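Local atomic coordinates of NAD-dependent epimerase/dehydratase (Bacteroides thetaiotaomicron, PDB entry 3DHN), a protein that probably binds NAD(P) through a Rossmann-type domain and is thought to act as an oxidoreductase, although its substrate is not established. Residues G111-A119 with L177-D185. Numbering follows the deposited sequence.
Sequences GGAGSLFIA and LGKDDMIVD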
# COMPACT_ATOMS: atom_id res chain seq x y z
N GLY A 111 0.15 -3.46 -0.51
CA GLY A 111 -0.14 -4.88 -0.49
C GLY A 111 0.72 -5.65 0.49
O GLY A 111 1.26 -5.08 1.43
N GLY A 112 0.84 -6.96 0.26
CA GLY A 112 1.65 -7.81 1.12
C GLY A 112 2.54 -8.70 0.28
O GLY A 112 2.50 -8.63 -0.94
N ALA A 113 3.35 -9.54 0.92
CA ALA A 113 4.25 -10.43 0.20
C ALA A 113 3.66 -11.82 0.02
O ALA A 113 4.18 -12.63 -0.77
CB ALA A 113 5.59 -10.52 0.93
N GLY A 114 2.58 -12.10 0.73
CA GLY A 114 1.95 -13.41 0.65
C GLY A 114 1.63 -13.94 -0.74
O GLY A 114 1.83 -15.12 -1.02
N SER A 115 1.13 -13.07 -1.63
CA SER A 115 0.76 -13.51 -2.98
C SER A 115 1.91 -13.59 -3.98
O SER A 115 1.70 -13.99 -5.12
CB SER A 115 -0.35 -12.62 -3.54
OG SER A 115 0.05 -11.25 -3.54
N LEU A 116 3.10 -13.20 -3.55
CA LEU A 116 4.26 -13.24 -4.43
C LEU A 116 4.74 -14.68 -4.62
O LEU A 116 4.59 -15.51 -3.72
CB LEU A 116 5.41 -12.40 -3.84
CG LEU A 116 5.24 -10.88 -3.82
CD1 LEU A 116 6.37 -10.24 -3.02
CD2 LEU A 116 5.24 -10.34 -5.25
N PHE A 117 5.29 -14.97 -5.80
CA PHE A 117 5.80 -16.31 -6.08
C PHE A 117 7.23 -16.42 -5.53
O PHE A 117 8.01 -15.48 -5.64
CB PHE A 117 5.84 -16.58 -7.60
CG PHE A 117 4.50 -16.86 -8.21
CD1 PHE A 117 3.78 -17.99 -7.86
CD2 PHE A 117 3.95 -15.97 -9.13
CE1 PHE A 117 2.52 -18.24 -8.41
CE2 PHE A 117 2.70 -16.21 -9.69
CZ PHE A 117 1.98 -17.35 -9.33
N ILE A 118 7.55 -17.56 -4.94
CA ILE A 118 8.90 -17.80 -4.42
C ILE A 118 9.50 -18.93 -5.25
O ILE A 118 10.69 -19.21 -5.20
CB ILE A 118 8.88 -18.23 -2.94
CG1 ILE A 118 8.11 -19.54 -2.78
CG2 ILE A 118 8.26 -17.13 -2.09
CD1 ILE A 118 8.23 -20.15 -1.40
N ALA A 119 8.64 -19.58 -6.03
CA ALA A 119 9.04 -20.66 -6.92
C ALA A 119 7.92 -20.77 -7.93
O ALA A 119 6.84 -20.23 -7.72
CB ALA A 119 9.21 -21.98 -6.15
N LEU A 177 12.83 -3.37 -9.06
CA LEU A 177 11.37 -3.37 -9.16
C LEU A 177 11.00 -4.59 -9.98
O LEU A 177 11.56 -4.84 -11.05
CB LEU A 177 10.84 -2.09 -9.84
CG LEU A 177 10.97 -0.79 -9.03
CD1 LEU A 177 10.47 0.37 -9.86
CD2 LEU A 177 10.19 -0.90 -7.73
N GLY A 178 10.06 -5.38 -9.45
CA GLY A 178 9.65 -6.58 -10.15
C GLY A 178 8.16 -6.60 -10.40
O GLY A 178 7.48 -5.60 -10.20
N LYS A 179 7.67 -7.75 -10.83
CA LYS A 179 6.25 -7.92 -11.12
C LYS A 179 5.61 -8.88 -10.11
O LYS A 179 5.15 -8.44 -9.06
CB LYS A 179 6.06 -8.43 -12.55
CG LYS A 179 4.65 -8.21 -13.10
CD LYS A 179 4.51 -8.78 -14.51
CE LYS A 179 3.30 -8.17 -15.22
NZ LYS A 179 2.02 -8.36 -14.48
N ASP A 180 5.60 -10.18 -10.42
CA ASP A 180 4.97 -11.15 -9.52
C ASP A 180 5.89 -12.08 -8.74
O ASP A 180 5.43 -12.79 -7.84
CB ASP A 180 3.96 -11.99 -10.30
CG ASP A 180 2.83 -11.17 -10.88
OD1 ASP A 180 2.30 -10.30 -10.15
OD2 ASP A 180 2.48 -11.39 -12.06
N ASP A 181 7.18 -12.08 -9.06
CA ASP A 181 8.13 -12.94 -8.34
C ASP A 181 8.79 -12.19 -7.21
O ASP A 181 9.19 -11.04 -7.37
CB ASP A 181 9.22 -13.46 -9.27
CG ASP A 181 8.71 -14.49 -10.26
OD1 ASP A 181 7.67 -15.12 -9.98
OD2 ASP A 181 9.37 -14.66 -11.31
N MSE A 182 8.93 -12.85 -6.07
CA MSE A 182 9.57 -12.24 -4.91
C MSE A 182 11.03 -11.88 -5.24
O MSE A 182 11.75 -12.67 -5.87
CB MSE A 182 9.52 -13.20 -3.71
CG MSE A 182 10.21 -12.67 -2.45
SE MSE A 182 9.82 -13.75 -0.87
CE MSE A 182 8.03 -13.11 -0.56
N ILE A 183 11.45 -10.69 -4.83
CA ILE A 183 12.81 -10.21 -5.08
C ILE A 183 13.73 -10.57 -3.91
O ILE A 183 13.49 -10.16 -2.77
CB ILE A 183 12.85 -8.67 -5.26
CG1 ILE A 183 11.89 -8.23 -6.37
CG2 ILE A 183 14.28 -8.23 -5.57
CD1 ILE A 183 12.14 -8.88 -7.73
N VAL A 184 14.80 -11.31 -4.20
CA VAL A 184 15.74 -11.70 -3.15
C VAL A 184 17.15 -11.21 -3.46
O VAL A 184 17.50 -10.96 -4.61
CB VAL A 184 15.80 -13.24 -2.97
CG1 VAL A 184 14.42 -13.78 -2.63
CG2 VAL A 184 16.33 -13.89 -4.24
N ASP A 185 17.96 -11.06 -2.42
CA ASP A 185 19.34 -10.62 -2.59
C ASP A 185 20.23 -11.85 -2.79
O ASP A 185 19.75 -12.97 -2.89
CB ASP A 185 19.81 -9.82 -1.37
CG ASP A 185 19.77 -10.63 -0.08
OD1 ASP A 185 19.63 -11.86 -0.16
OD2 ASP A 185 19.90 -10.02 1.01
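F117 and D181 form a single backbone bridge of the parallel type, in which F117 N donates to D180 O (3.0 Å) and F117 O accepts from M182 N (2.8 Å). Both bonds are nearly straight and lie in the accepting carbonyl's plane. F117 CB meets D181 OD1 at 3.3 Å. The ring and carboxylate planes of F117 and D181 stand 75° apart. Ring carbon CD2 of F117 reaches D180 CB at 4.1 Å. An alanine at F117 would keep the backbone bonds and the CB touch on D181 OD1, but would probably strip the ring from D180 CB and one side of the carboxylate. M182, a selenomethionine, has its CG anti to the backbone N (chi1 178°). A bend at chi3 (-76°) carries M182 CE to A113 CB, 3.9 Å away, and close to L116 CD1. M182 SE lies beside I118 CG2 at 3.9 Å. The side chains of L116 and M182 cross at about a right angle, and L116 CD2 rests near D180 O (3.6 Å). A type I turn from A113 to L116 precedes the bridge. D180 OD1 forms a salt bridge with NE of R214, whose NH1 hydrogen-bonds S115 OG. As plain surface packing, the contact joins the loops after strand 106-110 and edge strand 176-178 of the mostly parallel Rossmann-type sheet. L116 packs on strands 156-161 and 213-218, while S115 and D180 touch Y145 of helix 135-149.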